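Local coordinates for type IV pilus biogenesis protein PilB (Streptococcus sanguinis, PDB 7B7P) that acts as a bimodular minor pilin of type IV pili with a direct role in adhesion, carrying a von Willebrand factor A-like module with a metal-ion-dependent adhesion site, at residues D24-K29 / I149-D154; E51-G56 / N66-K71; D169-M174 / G254-G259; R191-R196 / T245-L250; I362-V367 / G391-Y396. All blocks are in the same frame, centred on the assembly; numbering follows the deposited sequence.

Interaction 1. Residues D24-K29 / I149-D154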
# COMPACT_ATOMS: atom_id res chain seq x y z
N ASP A 24 9.52 18.05 24.24
CA ASP A 24 8.19 18.41 23.73
C ASP A 24 8.24 19.66 22.86
O ASP A 24 7.46 19.78 21.90
CB ASP A 24 7.20 18.59 24.88
CG ASP A 24 5.74 18.67 24.39
OD1 ASP A 24 5.36 17.85 23.54
OD2 ASP A 24 4.97 19.55 24.85
N ARG A 25 9.14 20.59 23.17
CA ARG A 25 9.23 21.83 22.40
C ARG A 25 9.73 21.55 20.99
O ARG A 25 9.12 21.97 20.00
CB ARG A 25 10.15 22.82 23.12
CG ARG A 25 9.83 24.29 22.94
CD ARG A 25 10.24 25.07 24.19
NE ARG A 25 9.11 25.78 24.78
CZ ARG A 25 8.90 25.91 26.09
NH1 ARG A 25 9.73 25.36 26.97
NH2 ARG A 25 7.83 26.58 26.53
N THR A 26 10.85 20.83 20.88
CA THR A 26 11.38 20.53 19.56
C THR A 26 10.48 19.55 18.81
O THR A 26 10.30 19.68 17.60
CB THR A 26 12.83 20.06 19.70
OG1 THR A 26 13.30 19.50 18.46
CG2 THR A 26 12.97 19.04 20.79
N VAL A 27 9.84 18.61 19.53
CA VAL A 27 8.89 17.69 18.90
C VAL A 27 7.67 18.44 18.37
O VAL A 27 7.08 18.04 17.35
CB VAL A 27 8.48 16.60 19.91
CG1 VAL A 27 7.09 16.06 19.62
CG2 VAL A 27 9.50 15.49 19.93
N GLY A 28 7.26 19.52 19.04
CA GLY A 28 6.09 20.29 18.62
C GLY A 28 6.26 21.01 17.29
O GLY A 28 5.26 21.45 16.70
N LYS A 29 7.49 21.13 16.79
CA LYS A 29 7.75 21.79 15.53
C LYS A 29 8.01 20.82 14.38
O LYS A 29 8.35 21.25 13.27
CB LYS A 29 8.94 22.76 15.69
CG LYS A 29 8.73 23.84 16.76
CD LYS A 29 9.94 24.77 16.83
CE LYS A 29 10.22 25.24 18.26
NZ LYS A 29 11.68 25.04 18.61
N ILE A 149 13.45 9.11 18.87
CA ILE A 149 12.59 9.71 17.86
C ILE A 149 13.46 10.24 16.74
O ILE A 149 14.59 10.69 16.96
CB ILE A 149 11.70 10.86 18.45
CG1 ILE A 149 10.39 10.34 19.04
CG2 ILE A 149 11.43 11.94 17.43
CD1 ILE A 149 9.68 11.35 19.95
N ALA A 150 12.93 10.18 15.52
CA ALA A 150 13.51 10.84 14.36
C ALA A 150 12.46 11.75 13.74
O ALA A 150 11.29 11.37 13.66
CB ALA A 150 14.00 9.82 13.34
N TYR A 151 12.88 12.93 13.30
CA TYR A 151 11.90 13.93 12.89
C TYR A 151 12.49 14.87 11.85
O TYR A 151 13.71 14.99 11.71
CB TYR A 151 11.41 14.75 14.08
CG TYR A 151 12.48 15.65 14.66
CD1 TYR A 151 13.47 15.14 15.49
CD2 TYR A 151 12.50 17.02 14.38
CE1 TYR A 151 14.45 15.95 16.03
CE2 TYR A 151 13.49 17.85 14.91
CZ TYR A 151 14.46 17.30 15.74
OH TYR A 151 15.45 18.08 16.29
N ARG A 152 11.60 15.57 11.17
CA ARG A 152 11.97 16.68 10.30
C ARG A 152 11.03 17.85 10.58
O ARG A 152 9.91 17.67 11.06
CB ARG A 152 11.90 16.30 8.82
CG ARG A 152 13.04 15.40 8.36
CD ARG A 152 12.87 14.97 6.91
NE ARG A 152 12.95 16.10 6.00
CZ ARG A 152 14.09 16.66 5.60
NH1 ARG A 152 15.25 16.19 6.03
NH2 ARG A 152 14.06 17.68 4.76
N THR A 153 11.52 19.05 10.27
CA THR A 153 10.75 20.27 10.43
C THR A 153 10.31 20.89 9.11
O THR A 153 9.53 21.85 9.11
CB THR A 153 11.56 21.29 11.24
OG1 THR A 153 12.94 21.21 10.85
CG2 THR A 153 11.45 20.98 12.72
N ASP A 154 10.79 20.36 7.99
CA ASP A 154 10.47 20.78 6.63
C ASP A 154 10.26 19.52 5.80
O ASP A 154 10.86 18.48 6.11
CB ASP A 154 11.60 21.64 6.04
CG ASP A 154 13.00 21.12 6.42
OD1 ASP A 154 13.12 20.38 7.43
OD2 ASP A 154 13.97 21.48 5.73
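Tyr151 meets Thr26 where the C-terminal part of helix 9-27 comes up against strand 148-152. From CB, which heads toward the helix, the tyrosine takes CG into the position between backbone N and carbonyl carbon (chi1 68°). Along the ring the distance to Thr26 OG1 shrinks step by step: 3.9 Å from Tyr151 CE2, 3.7 Å from CZ and 3.4 Å from OH. The two side chains cross at about a right angle, and the phenol oxygen has its strongest polar partner in the side-chain amide of Asn66. Two residues earlier on the strand, Ile149 CD1 meets Val27 CG2 at 4.1 Å, an apolar touch extended by Tyr109 and Leu131 around Val27. Beyond the helix, Thr153 CG2 lies 3.2 Å from Lys29 O. Ile149 and Tyr151 thus face the helix while Arg152 points away, as expected for the pilin fold, in which the N-terminal helix packs on a beta sheet.

Interaction 2. Residues E51-G56 / N66-K71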
# COMPACT_ATOMS: atom_id res chain seq x y z
N GLU A 51 19.60 13.37 6.75
CA GLU A 51 18.50 14.34 6.62
C GLU A 51 17.37 14.11 7.61
O GLU A 51 16.32 14.77 7.52
CB GLU A 51 17.95 14.41 5.19
CG GLU A 51 19.05 14.43 4.12
CD GLU A 51 18.51 14.26 2.71
OE1 GLU A 51 19.31 14.41 1.76
OE2 GLU A 51 17.30 14.00 2.55
N TRP A 52 17.56 13.22 8.58
CA TRP A 52 16.65 13.06 9.70
C TRP A 52 17.34 13.51 10.98
O TRP A 52 18.46 13.08 11.27
CB TRP A 52 16.18 11.60 9.82
CG TRP A 52 15.26 11.25 8.70
CD1 TRP A 52 15.60 10.62 7.54
CD2 TRP A 52 13.86 11.54 8.62
NE1 TRP A 52 14.48 10.49 6.74
CE2 TRP A 52 13.40 11.05 7.38
CE3 TRP A 52 12.94 12.15 9.48
CZ2 TRP A 52 12.07 11.15 6.98
CZ3 TRP A 52 11.62 12.25 9.08
CH2 TRP A 52 11.20 11.75 7.84
N SER A 53 16.68 14.38 11.73
CA SER A 53 17.13 14.78 13.05
C SER A 53 16.58 13.80 14.10
O SER A 53 15.53 13.18 13.90
CB SER A 53 16.68 16.20 13.36
OG SER A 53 16.76 16.99 12.18
N TYR A 54 17.30 13.65 15.20
CA TYR A 54 17.00 12.62 16.18
C TYR A 54 17.02 13.19 17.60
O TYR A 54 17.72 14.16 17.89
CB TYR A 54 18.01 11.46 16.12
CG TYR A 54 17.95 10.61 14.86
CD1 TYR A 54 18.37 11.12 13.63
CD2 TYR A 54 17.51 9.30 14.90
CE1 TYR A 54 18.33 10.34 12.48
CE2 TYR A 54 17.47 8.52 13.77
CZ TYR A 54 17.88 9.05 12.56
OH TYR A 54 17.83 8.27 11.42
N ILE A 55 16.23 12.57 18.48
CA ILE A 55 16.31 12.77 19.92
C ILE A 55 16.39 11.40 20.57
O ILE A 55 15.61 10.50 20.24
CB ILE A 55 15.11 13.56 20.48
CG1 ILE A 55 15.02 14.94 19.87
CG2 ILE A 55 15.21 13.67 21.99
CD1 ILE A 55 13.68 15.58 20.07
N GLY A 56 17.31 11.24 21.50
CA GLY A 56 17.44 9.97 22.20
C GLY A 56 18.55 10.05 23.21
O GLY A 56 19.31 11.02 23.26
N ASN A 66 20.15 15.59 21.21
CA ASN A 66 19.38 16.08 20.07
C ASN A 66 20.36 16.25 18.91
O ASN A 66 21.12 17.21 18.88
CB ASN A 66 18.70 17.39 20.45
CG ASN A 66 17.91 17.99 19.32
OD1 ASN A 66 17.40 17.27 18.45
ND2 ASN A 66 17.78 19.31 19.32
N TYR A 67 20.34 15.30 17.97
CA TYR A 67 21.18 15.35 16.78
C TYR A 67 20.38 16.01 15.67
O TYR A 67 19.49 15.39 15.08
CB TYR A 67 21.63 13.95 16.36
CG TYR A 67 22.17 13.10 17.48
CD1 TYR A 67 21.32 12.44 18.35
CD2 TYR A 67 23.54 12.96 17.67
CE1 TYR A 67 21.81 11.66 19.38
CE2 TYR A 67 24.04 12.18 18.70
CZ TYR A 67 23.17 11.53 19.55
OH TYR A 67 23.65 10.75 20.57
N VAL A 68 20.70 17.27 15.36
CA VAL A 68 19.93 18.08 14.42
C VAL A 68 20.60 18.07 13.06
O VAL A 68 21.83 18.11 12.96
CB VAL A 68 19.75 19.52 14.95
CG1 VAL A 68 18.80 20.30 14.05
CG2 VAL A 68 19.25 19.50 16.38
N TRP A 69 19.79 18.03 12.00
CA TRP A 69 20.32 17.92 10.64
C TRP A 69 20.90 19.25 10.17
O TRP A 69 20.23 20.29 10.23
CB TRP A 69 19.24 17.46 9.66
CG TRP A 69 19.78 17.25 8.27
CD1 TRP A 69 19.38 17.89 7.12
CD2 TRP A 69 20.83 16.36 7.89
NE1 TRP A 69 20.12 17.44 6.05
CE2 TRP A 69 21.02 16.50 6.50
CE3 TRP A 69 21.63 15.45 8.59
CZ2 TRP A 69 21.96 15.76 5.79
CZ3 TRP A 69 22.57 14.72 7.89
CH2 TRP A 69 22.73 14.88 6.50
N ASN A 70 22.13 19.20 9.66
CA ASN A 70 22.86 20.40 9.26
C ASN A 70 22.50 20.87 7.86
O ASN A 70 22.20 22.05 7.65
CB ASN A 70 24.37 20.15 9.34
CG ASN A 70 25.13 21.37 9.79
OD1 ASN A 70 24.96 22.46 9.24
ND2 ASN A 70 25.97 21.19 10.81
N LYS A 71 22.56 19.95 6.89
CA LYS A 71 22.29 20.19 5.47
C LYS A 71 23.43 20.98 4.83
O LYS A 71 23.98 20.55 3.80
CB LYS A 71 20.95 20.90 5.26
CG LYS A 71 20.43 20.80 3.83
CD LYS A 71 19.42 21.89 3.52
CE LYS A 71 19.72 23.18 4.27
NZ LYS A 71 18.68 24.21 3.99
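Tyr54 and Tyr67 exchange both of their backbone hydrogen bonds, Tyr54 N giving to Tyr67 O at 2.8 Å and Tyr67 N to Tyr54 O at 2.9 Å. The first is the straighter, with 162° at the hydrogen against 136° for the second. Past this antiparallel hydrogen-bonded pair a side chain takes over the pairing: Trp69 N donates to Ser53 OG at 3.2 Å. The serine torsion sets OG anti to its own carbonyl carbon (chi1 -37°), on the side from which the backbone N-H of Trp69 arrives. Farther out the indole of Trp69 lies flat against the backbone of Glu51. Glu51 CA sits 3.3 Å from the centroid of the five-membered ring, almost on its normal, a CH-pi contact, while Glu51 N stands 3.2 Å above the plane of the whole indole, over its centre. Glu51 CG also touches Trp69 CZ2 at 3.6 Å, the two side chains running side by side. On the opposite face of the indole is Lys71 N, offset toward the rim, and the ring of Trp76 also meets Trp69. On the tyrosine side of the sheet, Tyr54 CB rests 4.1 Å from Tyr67 CD1. The whole is a beta hairpin of strands 53-57 and 64-67 in the mixed sheet of the pilin module, with Trp69 packed on Glu51 just past the last paired residues.

Interaction 3. Residues D169-M174 / G254-G259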
# COMPACT_ATOMS: atom_id res chain seq x y z
N ASP A 169 -11.59 -5.38 -14.69
CA ASP A 169 -12.49 -6.31 -15.34
C ASP A 169 -13.43 -5.55 -16.28
O ASP A 169 -14.09 -4.58 -15.88
CB ASP A 169 -13.26 -7.06 -14.24
CG ASP A 169 -14.13 -8.21 -14.75
OD1 ASP A 169 -14.65 -8.19 -15.88
OD2 ASP A 169 -14.35 -9.15 -13.96
N THR A 170 -13.46 -5.96 -17.55
CA THR A 170 -14.35 -5.38 -18.56
C THR A 170 -15.25 -6.45 -19.17
O THR A 170 -15.66 -6.33 -20.32
CB THR A 170 -13.58 -4.66 -19.68
OG1 THR A 170 -12.84 -5.59 -20.48
CG2 THR A 170 -12.63 -3.60 -19.14
N SER A 171 -15.59 -7.48 -18.40
CA SER A 171 -16.48 -8.51 -18.91
C SER A 171 -17.91 -7.95 -19.14
O SER A 171 -18.26 -6.85 -18.71
CB SER A 171 -16.51 -9.70 -17.96
OG SER A 171 -17.11 -9.37 -16.73
N GLY A 172 -18.73 -8.76 -19.81
CA GLY A 172 -20.07 -8.32 -20.17
C GLY A 172 -20.95 -8.02 -18.97
O GLY A 172 -21.82 -7.14 -19.04
N SER A 173 -20.74 -8.73 -17.86
CA SER A 173 -21.50 -8.45 -16.64
C SER A 173 -21.36 -7.00 -16.19
O SER A 173 -22.20 -6.50 -15.43
CB SER A 173 -21.03 -9.41 -15.53
OG SER A 173 -19.72 -9.09 -15.09
N MET A 174 -20.30 -6.30 -16.62
CA MET A 174 -20.10 -4.93 -16.17
C MET A 174 -21.07 -3.93 -16.81
O MET A 174 -21.02 -2.74 -16.48
CB MET A 174 -18.66 -4.50 -16.43
CG MET A 174 -17.63 -5.22 -15.58
SD MET A 174 -17.58 -4.63 -13.90
CE MET A 174 -16.61 -3.14 -14.07
N GLY A 254 -17.29 -10.05 -22.97
CA GLY A 254 -16.40 -11.18 -22.69
C GLY A 254 -16.59 -11.80 -21.31
O GLY A 254 -17.52 -11.48 -20.55
N VAL A 255 -15.68 -12.73 -20.99
CA VAL A 255 -15.67 -13.43 -19.70
C VAL A 255 -14.58 -12.84 -18.80
O VAL A 255 -14.16 -11.70 -19.00
CB VAL A 255 -15.48 -14.94 -19.93
CG1 VAL A 255 -16.77 -15.56 -20.45
CG2 VAL A 255 -14.32 -15.20 -20.89
N THR A 256 -14.11 -13.59 -17.81
CA THR A 256 -13.27 -13.03 -16.75
C THR A 256 -11.97 -13.81 -16.66
O THR A 256 -11.94 -14.94 -16.15
CB THR A 256 -14.04 -13.04 -15.41
OG1 THR A 256 -15.30 -12.38 -15.59
CG2 THR A 256 -13.25 -12.33 -14.30
N ASN A 257 -10.88 -13.21 -17.13
CA ASN A 257 -9.56 -13.84 -17.22
C ASN A 257 -8.59 -12.97 -16.43
O ASN A 257 -7.76 -12.24 -17.00
CB ASN A 257 -9.12 -13.98 -18.68
CG ASN A 257 -7.84 -14.83 -18.86
OD1 ASN A 257 -7.10 -15.07 -17.90
ND2 ASN A 257 -7.58 -15.29 -20.10
N PRO A 258 -8.68 -12.99 -15.10
CA PRO A 258 -7.84 -12.10 -14.29
C PRO A 258 -6.35 -12.38 -14.43
O PRO A 258 -5.54 -11.44 -14.37
CB PRO A 258 -8.35 -12.33 -12.86
CG PRO A 258 -8.90 -13.73 -12.88
CD PRO A 258 -9.46 -13.93 -14.26
N GLY A 259 -5.96 -13.64 -14.61
CA GLY A 259 -4.55 -13.92 -14.85
C GLY A 259 -3.96 -13.12 -15.99
O GLY A 259 -2.87 -12.54 -15.87
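The DxSxS sequence of a metal-ion-dependent adhesion site, here Asp169, Ser171 and Ser173, meets residues Gly254 to Thr256, the last of which probably corresponds to the threonine of that site in von Willebrand factor A domains. Ser173 and Asp284 have been seen to bind magnesium in this protein, and in this structure a magnesium ion lies about 3 Å from the nearest side-chain atom of Ser171. Asp169 OD1 shapes the loop by accepting twice: Ser171 N reaches it at 2.8 Å nearly along the C-O axis, closing an Asx turn, and Ser171 OG at 2.9 Å from the syn side. Chi1 of 67° sets OG between the backbone N and the carbonyl carbon, which lets it join that N at the same oxygen. Ser171 CB meanwhile fits against two carbonyls, 3.3 Å from both Gly254 O and Val255 O. One nearly straight hydrogen bond ties the loops together, Gly172 N to Gly254 O at 3.1 Å and 172°. Thr256 crosses Asp169 at about a right angle, its CG2 3.4 Å from Asp169 OD2, an oxygen also bonded by Thr283 OG1 and Asp284 N. The first loop leaves strand 162-169 toward helix 191-209, while the second runs into helix 258-270, where Asn257 is the N-cap and its OD1 accepts from Asp260 N; Phe219 of strand 212-219 packs against Asp169, Thr256 and Pro258.

Interaction 4. Residues R191-R196 / T245-L250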
# COMPACT_ATOMS: atom_id res chain seq x y z
N ARG A 191 -22.30 -1.07 -13.60
CA ARG A 191 -21.06 -1.21 -12.86
C ARG A 191 -19.94 -0.44 -13.54
O ARG A 191 -19.18 0.28 -12.88
CB ARG A 191 -20.68 -2.68 -12.72
CG ARG A 191 -21.71 -3.49 -11.95
CD ARG A 191 -21.45 -4.99 -12.07
NE ARG A 191 -22.57 -5.76 -11.54
CZ ARG A 191 -22.56 -7.08 -11.36
NH1 ARG A 191 -21.49 -7.80 -11.67
NH2 ARG A 191 -23.64 -7.67 -10.88
N MET A 192 -19.85 -0.54 -14.87
CA MET A 192 -18.84 0.23 -15.58
C MET A 192 -19.05 1.74 -15.42
O MET A 192 -18.08 2.48 -15.22
CB MET A 192 -18.81 -0.15 -17.06
CG MET A 192 -17.53 0.35 -17.71
SD MET A 192 -16.05 -0.32 -16.87
CE MET A 192 -16.10 -1.98 -17.58
N ASP A 193 -20.30 2.21 -15.49
CA ASP A 193 -20.56 3.63 -15.26
C ASP A 193 -20.00 4.06 -13.92
O ASP A 193 -19.26 5.04 -13.82
CB ASP A 193 -22.06 3.94 -15.33
CG ASP A 193 -22.64 3.78 -16.73
OD1 ASP A 193 -21.89 4.02 -17.70
OD2 ASP A 193 -23.83 3.40 -16.85
N ILE A 194 -20.29 3.28 -12.87
CA ILE A 194 -19.83 3.66 -11.54
C ILE A 194 -18.31 3.57 -11.47
O ILE A 194 -17.65 4.44 -10.86
CB ILE A 194 -20.52 2.80 -10.47
CG1 ILE A 194 -22.04 2.96 -10.58
CG2 ILE A 194 -20.04 3.17 -9.08
CD1 ILE A 194 -22.80 2.11 -9.62
N LEU A 195 -17.72 2.55 -12.11
CA LEU A 195 -16.27 2.39 -12.08
C LEU A 195 -15.57 3.55 -12.76
O LEU A 195 -14.56 4.06 -12.26
CB LEU A 195 -15.88 1.06 -12.73
CG LEU A 195 -14.36 0.81 -12.72
CD1 LEU A 195 -13.74 1.03 -11.32
CD2 LEU A 195 -14.07 -0.60 -13.25
N ARG A 196 -16.07 3.97 -13.92
CA ARG A 196 -15.50 5.15 -14.58
C ARG A 196 -15.44 6.35 -13.64
O ARG A 196 -14.37 6.93 -13.41
CB ARG A 196 -16.31 5.50 -15.82
CG ARG A 196 -16.18 4.53 -16.94
CD ARG A 196 -16.92 5.12 -18.09
NE ARG A 196 -17.45 4.15 -19.04
CZ ARG A 196 -16.80 3.77 -20.14
NH1 ARG A 196 -15.60 4.27 -20.38
NH2 ARG A 196 -17.36 2.91 -20.99
N THR A 245 -12.97 8.01 -19.21
CA THR A 245 -14.34 8.42 -19.46
C THR A 245 -14.76 8.31 -20.92
O THR A 245 -15.97 8.28 -21.20
CB THR A 245 -14.56 9.84 -18.94
OG1 THR A 245 -13.36 10.61 -19.15
CG2 THR A 245 -14.85 9.80 -17.44
N LYS A 246 -13.82 8.24 -21.86
CA LYS A 246 -14.16 7.93 -23.25
C LYS A 246 -14.91 6.60 -23.33
O LYS A 246 -14.46 5.59 -22.78
CB LYS A 246 -12.89 7.88 -24.10
CG LYS A 246 -13.11 7.85 -25.61
CD LYS A 246 -11.94 8.48 -26.38
CE LYS A 246 -12.01 10.03 -26.40
NZ LYS A 246 -10.65 10.67 -26.25
N ARG A 247 -16.04 6.58 -24.04
CA ARG A 247 -16.95 5.45 -23.94
C ARG A 247 -16.78 4.42 -25.04
O ARG A 247 -17.51 3.42 -25.05
CB ARG A 247 -18.40 5.93 -23.88
CG ARG A 247 -18.70 6.55 -22.53
CD ARG A 247 -20.16 6.56 -22.16
NE ARG A 247 -20.39 6.38 -20.71
CZ ARG A 247 -19.76 7.03 -19.72
NH1 ARG A 247 -18.82 7.95 -19.94
NH2 ARG A 247 -20.09 6.73 -18.46
N GLU A 248 -15.84 4.62 -25.96
CA GLU A 248 -15.40 3.49 -26.76
C GLU A 248 -14.41 2.60 -26.00
O GLU A 248 -14.16 1.47 -26.43
CB GLU A 248 -14.78 3.97 -28.08
CG GLU A 248 -13.86 5.19 -27.96
CD GLU A 248 -14.49 6.47 -28.49
OE1 GLU A 248 -15.51 6.93 -27.93
OE2 GLU A 248 -13.95 7.03 -29.48
N ASN A 249 -13.87 3.09 -24.88
CA ASN A 249 -13.01 2.33 -24.00
C ASN A 249 -13.82 1.67 -22.88
O ASN A 249 -14.95 2.06 -22.58
CB ASN A 249 -11.94 3.23 -23.39
CG ASN A 249 -11.01 3.81 -24.43
OD1 ASN A 249 -10.85 3.25 -25.51
ND2 ASN A 249 -10.38 4.93 -24.09
N LEU A 250 -13.20 0.65 -22.26
CA LEU A 250 -13.81 -0.08 -21.14
C LEU A 250 -15.22 -0.55 -21.49
O LEU A 250 -16.13 -0.54 -20.65
CB LEU A 250 -13.84 0.76 -19.87
CG LEU A 250 -12.53 1.30 -19.31
CD1 LEU A 250 -12.86 2.44 -18.36
CD2 LEU A 250 -11.76 0.19 -18.60
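Asn249 O is gripped by both terminal nitrogens of Arg196, NH2 at 3.0 Å nearly in line with the carbonyl and NH1 at 3.2 Å from above the carbonyl plane. The Arg196 chain is extended from CG to NE (chi2 -174°), spanning the gap to the loop. Arg196 NH1 turns to further carbonyls as well, with a weak bond to Lys246 O at 3.0 Å and another bond to Ile244 O; main-chain oxygens at the end of helix 238-245 and in the loop after it probably help to satisfy this buried charge. The guanidinium is sandwiched: Arg247 CG stands over its centre on one face, and Leu250 CB lies over the opposite one. Arg247 in turn folds its own guanidinium back against Arg196, whose NE is 3.7 Å above that plane, the two groups tilted 33° apart. The closeness of like charges is probably eased by Asp193, whose OD1 meets Arg247 NH2 at 3.3 Å in the guanidinium plane, a salt bridge whose hydrogen bond is weak though fairly straight. Met192 crosses Leu250 at about a right angle, with SD 3.9 Å from Leu250 CB. This lashing of a loop to helix 191-209 belongs to the von Willebrand factor A-like fold, close to its metal site: neighbouring Arg191 forms a salt bridge with Asp284, a residue seen to bind magnesium in this protein.

Interaction 5. Residues I362-V367 / G391-Y396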
# COMPACT_ATOMS: atom_id res chain seq x y z
N ILE A 362 7.14 -5.89 -7.00
CA ILE A 362 5.86 -5.25 -6.75
C ILE A 362 5.61 -5.17 -5.25
O ILE A 362 5.79 -6.15 -4.51
CB ILE A 362 4.74 -5.99 -7.49
CG1 ILE A 362 4.88 -5.70 -8.98
CG2 ILE A 362 3.36 -5.55 -7.01
CD1 ILE A 362 4.04 -6.58 -9.82
N LYS A 363 5.22 -3.98 -4.79
CA LYS A 363 5.03 -3.76 -3.36
C LYS A 363 3.75 -4.43 -2.86
O LYS A 363 3.76 -5.14 -1.86
CB LYS A 363 5.00 -2.26 -3.06
CG LYS A 363 4.57 -1.91 -1.66
CD LYS A 363 5.60 -2.37 -0.65
CE LYS A 363 5.55 -1.49 0.60
NZ LYS A 363 5.90 -2.28 1.81
N ARG A 364 2.63 -4.23 -3.56
CA ARG A 364 1.37 -4.79 -3.07
C ARG A 364 0.41 -4.94 -4.24
O ARG A 364 0.42 -4.12 -5.17
CB ARG A 364 0.75 -3.90 -1.97
CG ARG A 364 -0.70 -4.26 -1.53
CD ARG A 364 -1.22 -3.32 -0.40
NE ARG A 364 -0.19 -3.16 0.62
CZ ARG A 364 0.48 -2.03 0.83
NH1 ARG A 364 0.21 -0.97 0.09
NH2 ARG A 364 1.43 -1.98 1.74
N VAL A 365 -0.39 -6.00 -4.20
CA VAL A 365 -1.54 -6.16 -5.09
C VAL A 365 -2.81 -5.97 -4.26
O VAL A 365 -3.08 -6.74 -3.33
CB VAL A 365 -1.55 -7.53 -5.80
CG1 VAL A 365 -2.79 -7.62 -6.71
CG2 VAL A 365 -0.24 -7.76 -6.58
N ASN A 366 -3.60 -4.97 -4.63
CA ASN A 366 -4.94 -4.77 -4.09
C ASN A 366 -5.95 -5.38 -5.05
O ASN A 366 -5.92 -5.10 -6.25
CB ASN A 366 -5.24 -3.27 -3.90
CG ASN A 366 -4.52 -2.67 -2.69
OD1 ASN A 366 -5.05 -2.65 -1.58
ND2 ASN A 366 -3.32 -2.16 -2.90
N VAL A 367 -6.83 -6.22 -4.52
CA VAL A 367 -7.92 -6.80 -5.28
C VAL A 367 -9.24 -6.30 -4.72
O VAL A 367 -9.48 -6.36 -3.50
CB VAL A 367 -7.86 -8.34 -5.26
CG1 VAL A 367 -8.96 -8.93 -6.15
CG2 VAL A 367 -6.49 -8.78 -5.71
N GLY A 391 4.65 -13.76 -3.47
CA GLY A 391 5.54 -13.23 -2.45
C GLY A 391 5.35 -11.78 -2.06
O GLY A 391 6.00 -11.32 -1.11
N MET A 392 4.50 -11.02 -2.75
CA MET A 392 4.27 -9.64 -2.36
C MET A 392 3.10 -9.56 -1.37
O MET A 392 2.35 -10.52 -1.18
CB MET A 392 3.99 -8.74 -3.58
CG MET A 392 2.61 -8.96 -4.29
SD MET A 392 2.41 -10.66 -4.99
CE MET A 392 3.66 -10.63 -6.29
N GLU A 393 2.94 -8.39 -0.76
CA GLU A 393 1.76 -8.14 0.05
C GLU A 393 0.52 -8.14 -0.84
O GLU A 393 0.55 -7.65 -1.97
CB GLU A 393 1.87 -6.79 0.76
CG GLU A 393 2.88 -6.77 1.89
CD GLU A 393 3.00 -5.39 2.56
OE1 GLU A 393 2.16 -4.50 2.27
OE2 GLU A 393 3.92 -5.22 3.39
N THR A 394 -0.57 -8.72 -0.33
CA THR A 394 -1.85 -8.67 -1.01
C THR A 394 -2.93 -8.28 -0.02
O THR A 394 -2.81 -8.50 1.18
CB THR A 394 -2.23 -10.00 -1.65
OG1 THR A 394 -2.45 -10.97 -0.62
CG2 THR A 394 -1.16 -10.48 -2.62
N LYS A 395 -4.01 -7.72 -0.55
CA LYS A 395 -5.13 -7.29 0.28
C LYS A 395 -6.40 -7.38 -0.55
O LYS A 395 -6.51 -6.73 -1.60
CB LYS A 395 -4.90 -5.87 0.79
CG LYS A 395 -5.98 -5.34 1.72
CD LYS A 395 -5.91 -3.80 1.74
CE LYS A 395 -7.14 -3.14 2.34
NZ LYS A 395 -7.53 -3.78 3.62
N TYR A 396 -7.37 -8.14 -0.06
CA TYR A 396 -8.68 -8.24 -0.69
C TYR A 396 -9.71 -7.38 0.04
O TYR A 396 -9.77 -7.37 1.27
CB TYR A 396 -9.15 -9.69 -0.73
CG TYR A 396 -10.54 -9.77 -1.29
CD1 TYR A 396 -10.78 -9.42 -2.62
CD2 TYR A 396 -11.62 -10.13 -0.49
CE1 TYR A 396 -12.07 -9.45 -3.15
CE2 TYR A 396 -12.91 -10.19 -1.01
CZ TYR A 396 -13.12 -9.85 -2.34
OH TYR A 396 -14.39 -9.87 -2.87
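Glu393 OE1 lies at the edge of the Arg364 guanidinium, near its plane, where NH2 donates at 2.7 Å, nearly in line with the carboxylate C-O bond, and NE adds a weak bond at 3.2 Å. The two flat groups are turned 35° from each other. The bend at chi3 (-45°) swings NE back to the glutamate; Arg364 NH1 has a second carboxylate, Asp419. Lys363 NZ adds a long salt bridge, 3.9 Å from Glu393 OE2. Beside these charges the strands pair in parallel through Val365 N to Glu393 O (2.9 Å), Lys395 N to Val365 O and Val367 N to Lys395 O (3.0 Å). On the face carrying Val365 and Val367, Val365 CG2 touches Met392 CG at 3.8 Å, and Val367 CG1 meets Tyr396 CD1 at 4.0 Å. Strands 364-370 and 393-399 form a beta-alpha-beta unit whose connecting helix 380-388 packs on the Val367 and Tyr396 face, as does helix 258-270 at Val365; helix 402-424 covers the Arg364 and Asn366 face, and strand 276-283 flanks strand 364-370.

Overall arrangement
The five contacts fall into two groups that match the two modules of this pilin. Interactions 1 and 2, with centres 9 Å apart, share the sheet in which strands 148-152 and 53-57 are neighbours, and the chain closes interaction 2 within the span of interaction 1. Both close along the chain before interaction 3 opens. Interactions 3 and 4, 14 Å apart between centres, touch through Met174 and Met192 beside the metal site of the von Willebrand factor A-like module. Interaction 5 follows last, in the sheet that also holds strand 162-169, about 20 Å from interaction 3 between centres. About 50 Å separates the centres of interactions 1 and 3, which places the probable adhesion site across the chain's centre from the helix-sheet contact of interaction 1.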